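Local coordinates for protein ofchtiv-allosamidin (Ostrinia furnacalis, PDB 6JMB) that is a group IV insect chitinase of glycoside hydrolase family 18 that probably hydrolyses chitin and binds the inhibitor allosamidin, at residues L209-G214 / S221-V226; V190-M195 / N228-W233. All blocks are in the same frame, centred on the assembly; numbering follows the deposited sequence.

Contact 1 of 2, residues L209-G214 / S221-V226; sequences LFISEG and STLYNV
The amide of Asn-225 lies over the peptide group that joins Phe-210 to Ile-211. Its ND2 stands 3.4 Å from Phe-210 C, almost directly above the peptide plane. The two planes are tilted about 28° from each other. On the other end of the amide, OD1 comes to 3.6 Å from Leu-209 O, and this pair is not bonded. The CB of Phe-210 points away from segment 221-226. One face of its ring receives Leu-209 CG, 3.6 Å above the plane and shifted toward the rim, and the ring also touches Tyr-333 of helix 324-336. Two apolar pairs flank the amide. Leu-209 CD1 meets Val-226 CB at 3.8 Å and is equally near Val-226 CG1. Farther along, Ile-211 CG1 touches Leu-223 CD1 at 3.7 Å. In both pairs the side chains cross obliquely. The touching parts of 209-211 and 223-226 run nearly antiparallel, 163° apart. Both segments come from the long loop between strand 187-190 and helix 226-235 of the family 18 barrel, and the second ends on the first residue of the helix, Val-226. Asn-225 is the N-cap of that helix. Its CG sits between the backbone N and the carbonyl carbon, chi1 58°, and OD1 accepts a hydrogen bond from Asn-228 N. The capping bond holds the amide near the helix end while its ND2 side covers the Phe-210 carbonyl. Backbone bonds of Leu-209 with Asn-227 and of Val-226 with Pro-208 tie the same corner together. The side chains at the join are mostly apolar, and the one polar group finds its strongest partner in the helix start. Between the two segments the contact is van der Waals packing; the hydrogen bonds of this corner run to residues beside them, Pro-208, Asn-227 and Asn-228.

Contact 2 of 2, residues V190-M195 / N228-W233; sequences VMTYDM and NAVQYW. With AMI (allosamizoline), chain C.
Strand 187-190, the sixth parallel strand of the family 18 TIM barrel, runs here into the Met-Thr-Tyr-Asp sequence that matches the family's MxYD motif, and helix 226-235 packs on it from outside. Val-190 CG1 lies over the face of the Trp-233 indole, 4.2 Å from the centroid of the five-membered ring and 28° off its normal. This is a CH-pi contact. Trp-233 CG is anti to the carbonyl carbon, chi1 -80°, which brings it toward Val-190. The indole NE1 is hydrogen-bonded to Ala-167 O, which fixes the rotation of the ring. Next, Thr-192 CG2 touches Ala-229 CB at 3.7 Å, while Thr-192 OG1 bonds to Gly-246 O on strand 243-256. Met-195 CE reaches the same Ala-229 methyl more loosely. Met-191 and Thr-192 are each the centre of an inverse gamma turn, with weak closing bonds. Met-191, Tyr-193 and Asp-194 face the allosamizoline instead of the helix. Met-191 SD comes to 3.4 Å from C7 of the ligand. The Tyr-193 ring has Met-191 C over the centre of one face, and O7 of allosamizoline near its plane at the edge. Tyr-193 OH gives a weak hydrogen bond, 3.5 Å long, to that O7. Tyr-193 OH is also 3.1 Å from allosamizoline C9, a methyl. A phenylalanine here would probably leave O7 without this weak donor and open a small gap beside C9. Asp-194 OD2 accepts a short hydrogen bond from O6 of allosamizoline at 2.6 Å. Its OD1 is hydrogen-bonded to Tyr-250 OH and salt-bridged to Arg-252, so a fellow pocket residue and an arginine together hold the carboxylate. The chemistry divides the segment: apolar branches of Val-190, Thr-192 and Met-195 face the helix, and polar tips of Tyr-193 and Asp-194 serve the inhibitor pocket.

Contact 1 is nested inside the chain loop that contact 2 closes, and their centres are 10 Å apart. Both belong to the connection from strand 187-190 to helix 226-235. Contact 1 lies where the loop meets the start of the helix; contact 2 packs the helix body on the pocket segment. They meet directly. Leu-223 O of contact 1 and Asn-228 ND2 of contact 2 are 2.9 Å apart, a hydrogen bond. Asn-225 N packs on Met-195 SD at 3.7 Å. Segment 190-195 of contact 2 touches allosamizoline, whereas the Val-226 side chain of contact 1 is about 13 Å from it. Contact 1 is thus farther from the ligand than contact 2.

Contact 1 of 2, residues L209-G214 / S221-V226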
loop_
_atom_site.group_PDB
_atom_site.type_symbol
_atom_site.label_atom_id
_atom_site.label_comp_id
_atom_site.label_asym_id
_atom_site.label_seq_id
_atom_site.Cartn_x
_atom_site.Cartn_y
_atom_site.Cartn_z
ATOM N N LEU A 209 5.572 -4.874 -13.625
ATOM C CA LEU A 209 5.931 -3.547 -14.110
ATOM C C LEU A 209 5.340 -3.290 -15.491
ATOM O O LEU A 209 4.785 -2.214 -15.750
ATOM C CB LEU A 209 7.453 -3.412 -14.139
ATOM C CG LEU A 209 8.095 -2.029 -14.186
ATOM C CD1 LEU A 209 7.441 -1.087 -13.188
ATOM C CD2 LEU A 209 9.585 -2.172 -13.890
ATOM N N PHE A 210 5.437 -4.270 -16.382
ATOM C CA PHE A 210 4.984 -4.135 -17.762
ATOM C C PHE A 210 4.078 -5.324 -18.073
ATOM O O PHE A 210 3.599 -6.026 -17.174
ATOM C CB PHE A 210 6.189 -4.069 -18.713
ATOM C CG PHE A 210 7.185 -3.004 -18.364
ATOM C CD1 PHE A 210 6.876 -1.662 -18.544
ATOM C CD2 PHE A 210 8.438 -3.340 -17.875
ATOM C CE1 PHE A 210 7.798 -0.675 -18.230
ATOM C CE2 PHE A 210 9.369 -2.359 -17.567
ATOM C CZ PHE A 210 9.048 -1.024 -17.741
ATOM N N ILE A 211 3.848 -5.575 -19.365
ATOM C CA ILE A 211 3.114 -6.753 -19.825
ATOM C C ILE A 211 3.702 -8.015 -19.195
ATOM O O ILE A 211 4.908 -8.084 -18.931
ATOM C CB ILE A 211 3.110 -6.828 -21.367
ATOM C CG1 ILE A 211 2.095 -7.853 -21.869
ATOM C CG2 ILE A 211 4.511 -7.143 -21.908
ATOM C CD1 ILE A 211 1.804 -7.708 -23.364
ATOM N N SER A 212 2.850 -9.001 -18.927
ATOM C CA SER A 212 3.234 -10.261 -18.306
ATOM C C SER A 212 3.169 -11.402 -19.314
ATOM O O SER A 212 2.462 -11.332 -20.326
ATOM C CB SER A 212 2.300 -10.598 -17.140
ATOM O OG SER A 212 2.332 -9.579 -16.150
ATOM N N GLU A 213 3.909 -12.471 -19.013
ATOM C CA GLU A 213 3.805 -13.698 -19.794
ATOM C C GLU A 213 2.351 -14.140 -19.867
ATOM O O GLU A 213 1.627 -14.121 -18.867
ATOM C CB GLU A 213 4.635 -14.808 -19.140
ATOM C CG GLU A 213 6.137 -14.641 -19.302
ATOM C CD GLU A 213 6.939 -15.644 -18.487
ATOM O OE1 GLU A 213 6.354 -16.622 -17.980
ATOM O OE2 GLU A 213 8.163 -15.462 -18.349
ATOM N N GLY A 214 1.918 -14.520 -21.069
ATOM C CA GLY A 214 0.572 -15.009 -21.266
ATOM C C GLY A 214 -0.464 -13.954 -21.572
ATOM O O GLY A 214 -1.634 -14.306 -21.774
ATOM N N SER A 221 -2.440 -1.006 -23.286
ATOM C CA SER A 221 -2.672 0.047 -22.304
ATOM C C SER A 221 -3.765 -0.302 -21.304
ATOM O O SER A 221 -3.860 0.367 -20.268
ATOM C CB SER A 221 -3.021 1.360 -23.008
ATOM O OG SER A 221 -4.282 1.266 -23.642
ATOM N N THR A 222 -4.580 -1.320 -21.575
ATOM C CA THR A 222 -5.657 -1.714 -20.677
ATOM C C THR A 222 -5.226 -2.740 -19.636
ATOM O O THR A 222 -6.010 -3.054 -18.733
ATOM C CB THR A 222 -6.839 -2.281 -21.475
ATOM O OG1 THR A 222 -6.476 -3.547 -22.046
ATOM C CG2 THR A 222 -7.252 -1.321 -22.584
ATOM N N LEU A 223 -4.008 -3.271 -19.737
ATOM C CA LEU A 223 -3.569 -4.297 -18.806
ATOM C C LEU A 223 -3.289 -3.694 -17.435
ATOM O O LEU A 223 -2.962 -2.511 -17.304
ATOM C CB LEU A 223 -2.311 -4.989 -19.335
ATOM C CG LEU A 223 -2.473 -5.704 -20.685
ATOM C CD1 LEU A 223 -1.108 -6.112 -21.224
ATOM C CD2 LEU A 223 -3.378 -6.914 -20.568
ATOM N N TYR A 224 -3.417 -4.521 -16.402
ATOM C CA TYR A 224 -3.196 -4.067 -15.029
ATOM C C TYR A 224 -1.718 -4.226 -14.701
ATOM O O TYR A 224 -1.273 -5.307 -14.306
ATOM C CB TYR A 224 -4.049 -4.866 -14.053
ATOM C CG TYR A 224 -5.550 -4.760 -14.233
ATOM C CD1 TYR A 224 -6.128 -3.775 -15.022
ATOM C CD2 TYR A 224 -6.392 -5.666 -13.595
ATOM C CE1 TYR A 224 -7.510 -3.692 -15.166
ATOM C CE2 TYR A 224 -7.764 -5.594 -13.736
ATOM C CZ TYR A 224 -8.315 -4.606 -14.523
ATOM O OH TYR A 224 -9.685 -4.539 -14.663
ATOM N N ASN A 225 -0.945 -3.156 -14.873
ATOM C CA ASN A 225 0.460 -3.186 -14.495
ATOM C C ASN A 225 0.897 -1.809 -14.001
ATOM O O ASN A 225 0.185 -0.808 -14.147
ATOM C CB ASN A 225 1.352 -3.788 -15.599
ATOM C CG ASN A 225 1.257 -3.040 -16.921
ATOM O OD1 ASN A 225 1.428 -1.825 -16.977
ATOM N ND2 ASN A 225 1.003 -3.781 -18.000
ATOM N N VAL A 226 2.073 -1.783 -13.373
ATOM C CA VAL A 226 2.556 -0.576 -12.707
ATOM C C VAL A 226 2.765 0.548 -13.714
ATOM O O VAL A 226 2.382 1.699 -13.473
ATOM C CB VAL A 226 3.842 -0.884 -11.919
ATOM C CG1 VAL A 226 4.432 0.394 -11.331
ATOM C CG2 VAL A 226 3.561 -1.914 -10.827
#

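Contact 2 of 2, residues V190-M195 / N228-W233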
loop_
_atom_site.group_PDB
_atom_site.type_symbol
_atom_site.label_atom_id
_atom_site.label_comp_id
_atom_site.label_asym_id
_atom_site.label_seq_id
_atom_site.Cartn_x
_atom_site.Cartn_y
_atom_site.Cartn_z
ATOM N N VAL A 190 0.017 6.042 -4.903
ATOM C CA VAL A 190 -0.707 5.194 -5.845
ATOM C C VAL A 190 -0.440 3.739 -5.487
ATOM O O VAL A 190 0.716 3.311 -5.398
ATOM C CB VAL A 190 -0.302 5.500 -7.293
ATOM C CG1 VAL A 190 -1.162 4.710 -8.259
ATOM C CG2 VAL A 190 -0.424 6.995 -7.576
ATOM N N MET A 191 -1.507 2.976 -5.267
ATOM C CA MET A 191 -1.381 1.596 -4.783
ATOM C C MET A 191 -1.148 0.649 -5.962
ATOM O O MET A 191 -2.015 -0.129 -6.372
ATOM C CB MET A 191 -2.600 1.203 -3.960
ATOM C CG MET A 191 -2.707 1.968 -2.653
ATOM S SD MET A 191 -4.017 1.350 -1.573
ATOM C CE MET A 191 -5.463 2.042 -2.374
ATOM N N THR A 192 0.076 0.718 -6.492
ATOM C CA THR A 192 0.495 -0.049 -7.668
ATOM C C THR A 192 0.868 -1.491 -7.298
ATOM O O THR A 192 2.002 -1.948 -7.447
ATOM C CB THR A 192 1.606 0.688 -8.414
ATOM O OG1 THR A 192 2.465 1.361 -7.477
ATOM C CG2 THR A 192 1.014 1.721 -9.372
ATOM N N TYR A 193 -0.137 -2.206 -6.806
ATOM C CA TYR A 193 -0.051 -3.618 -6.452
ATOM C C TYR A 193 -1.484 -4.125 -6.362
ATOM O O TYR A 193 -2.430 -3.396 -6.668
ATOM C CB TYR A 193 0.763 -3.843 -5.167
ATOM C CG TYR A 193 0.549 -2.791 -4.103
ATOM C CD1 TYR A 193 -0.643 -2.722 -3.393
ATOM C CD2 TYR A 193 1.534 -1.860 -3.815
ATOM C CE1 TYR A 193 -0.841 -1.759 -2.414
ATOM C CE2 TYR A 193 1.347 -0.899 -2.837
ATOM C CZ TYR A 193 0.157 -0.852 -2.154
ATOM O OH TYR A 193 -0.036 0.109 -1.189
ATOM N N ASP A 194 -1.649 -5.389 -5.958
ATOM C CA ASP A 194 -2.952 -6.054 -6.055
ATOM C C ASP A 194 -3.482 -6.026 -7.486
ATOM O O ASP A 194 -4.698 -6.031 -7.717
ATOM C CB ASP A 194 -3.982 -5.474 -5.081
ATOM C CG ASP A 194 -3.492 -5.471 -3.659
ATOM O OD1 ASP A 194 -2.863 -6.466 -3.248
ATOM O OD2 ASP A 194 -3.739 -4.472 -2.951
ATOM N N MET A 195 -2.564 -5.998 -8.450
ATOM C CA MET A 195 -2.960 -5.971 -9.853
ATOM C C MET A 195 -3.676 -7.253 -10.230
ATOM O O MET A 195 -4.630 -7.235 -11.023
ATOM C CB MET A 195 -1.716 -5.788 -10.715
ATOM C CG MET A 195 -1.017 -4.466 -10.484
ATOM S SD MET A 195 -1.883 -3.145 -11.341
ATOM C CE MET A 195 -0.998 -1.704 -10.744
ATOM N N ASN A 228 1.340 1.094 -16.644
ATOM C CA ASN A 228 0.084 1.665 -17.121
ATOM C C ASN A 228 -0.546 2.566 -16.067
ATOM O O ASN A 228 -1.065 3.642 -16.389
ATOM C CB ASN A 228 -0.887 0.562 -17.538
ATOM C CG ASN A 228 -0.557 -0.026 -18.895
ATOM O OD1 ASN A 228 0.135 0.591 -19.708
ATOM N ND2 ASN A 228 -1.049 -1.226 -19.143
ATOM N N ALA A 229 -0.476 2.162 -14.796
ATOM C CA ALA A 229 -1.079 2.952 -13.729
ATOM C C ALA A 229 -0.340 4.267 -13.531
ATOM O O ALA A 229 -0.963 5.330 -13.428
ATOM C CB ALA A 229 -1.093 2.150 -12.428
ATOM N N VAL A 230 0.992 4.216 -13.460
ATOM C CA VAL A 230 1.771 5.438 -13.269
ATOM C C VAL A 230 1.540 6.400 -14.424
ATOM O O VAL A 230 1.311 7.599 -14.223
ATOM C CB VAL A 230 3.262 5.108 -13.082
ATOM C CG1 VAL A 230 4.101 6.385 -13.191
ATOM C CG2 VAL A 230 3.482 4.435 -11.728
ATOM N N GLN A 231 1.585 5.884 -15.655
ATOM C CA GLN A 231 1.387 6.757 -16.802
ATOM C C GLN A 231 -0.029 7.315 -16.838
ATOM O O GLN A 231 -0.221 8.461 -17.261
ATOM C CB GLN A 231 1.760 6.040 -18.100
ATOM C CG GLN A 231 3.231 5.622 -18.171
ATOM C CD GLN A 231 4.182 6.775 -17.924
ATOM O OE1 GLN A 231 4.051 7.840 -18.527
ATOM N NE2 GLN A 231 5.145 6.573 -17.026
ATOM N N TYR A 232 -1.026 6.549 -16.376
ATOM C CA TYR A 232 -2.373 7.108 -16.280
ATOM C C TYR A 232 -2.403 8.304 -15.331
ATOM O O TYR A 232 -2.906 9.379 -15.682
ATOM C CB TYR A 232 -3.412 6.066 -15.838
ATOM C CG TYR A 232 -4.694 6.798 -15.512
ATOM C CD1 TYR A 232 -5.469 7.339 -16.528
ATOM C CD2 TYR A 232 -5.075 7.040 -14.196
ATOM C CE1 TYR A 232 -6.606 8.068 -16.251
ATOM C CE2 TYR A 232 -6.217 7.770 -13.908
ATOM C CZ TYR A 232 -6.971 8.282 -14.943
ATOM O OH TYR A 232 -8.099 9.016 -14.663
ATOM N N TRP A 233 -1.867 8.135 -14.119
ATOM C CA TRP A 233 -1.939 9.204 -13.128
ATOM C C TRP A 233 -1.181 10.439 -13.590
ATOM O O TRP A 233 -1.660 11.567 -13.414
ATOM C CB TRP A 233 -1.481 8.704 -11.753
ATOM C CG TRP A 233 -2.579 7.937 -11.076
ATOM C CD1 TRP A 233 -2.861 6.606 -11.208
ATOM C CD2 TRP A 233 -3.582 8.474 -10.201
ATOM N NE1 TRP A 233 -3.973 6.279 -10.459
ATOM C CE2 TRP A 233 -4.428 7.408 -9.830
ATOM C CE3 TRP A 233 -3.836 9.752 -9.686
ATOM C CZ2 TRP A 233 -5.511 7.582 -8.979
ATOM C CZ3 TRP A 233 -4.916 9.923 -8.836
ATOM C CH2 TRP A 233 -5.736 8.843 -8.486
HETATM C C1 AMI C . -3.744 -1.685 0.802
HETATM C C2 AMI C . -4.904 -1.114 1.713
HETATM C C3 AMI C . -4.908 -1.987 2.867
HETATM C C4 AMI C . -4.443 -3.394 2.308
HETATM C C5 AMI C . -3.299 -2.999 1.501
HETATM C C6 AMI C . -2.857 -4.098 0.467
HETATM C C7 AMI C . -3.256 0.351 1.539
HETATM C C8 AMI C . -3.151 2.754 2.371
HETATM C C9 AMI C . -1.146 1.736 1.143
HETATM N N2 AMI C . -4.564 0.117 1.990
HETATM N N7 AMI C . -2.525 1.615 1.687
HETATM O O3 AMI C . -6.196 -2.008 3.481
HETATM O O4 AMI C . -3.980 -4.309 3.291
HETATM O O6 AMI C . -3.979 -4.455 -0.315
HETATM O O7 AMI C . -2.681 -0.711 0.906
#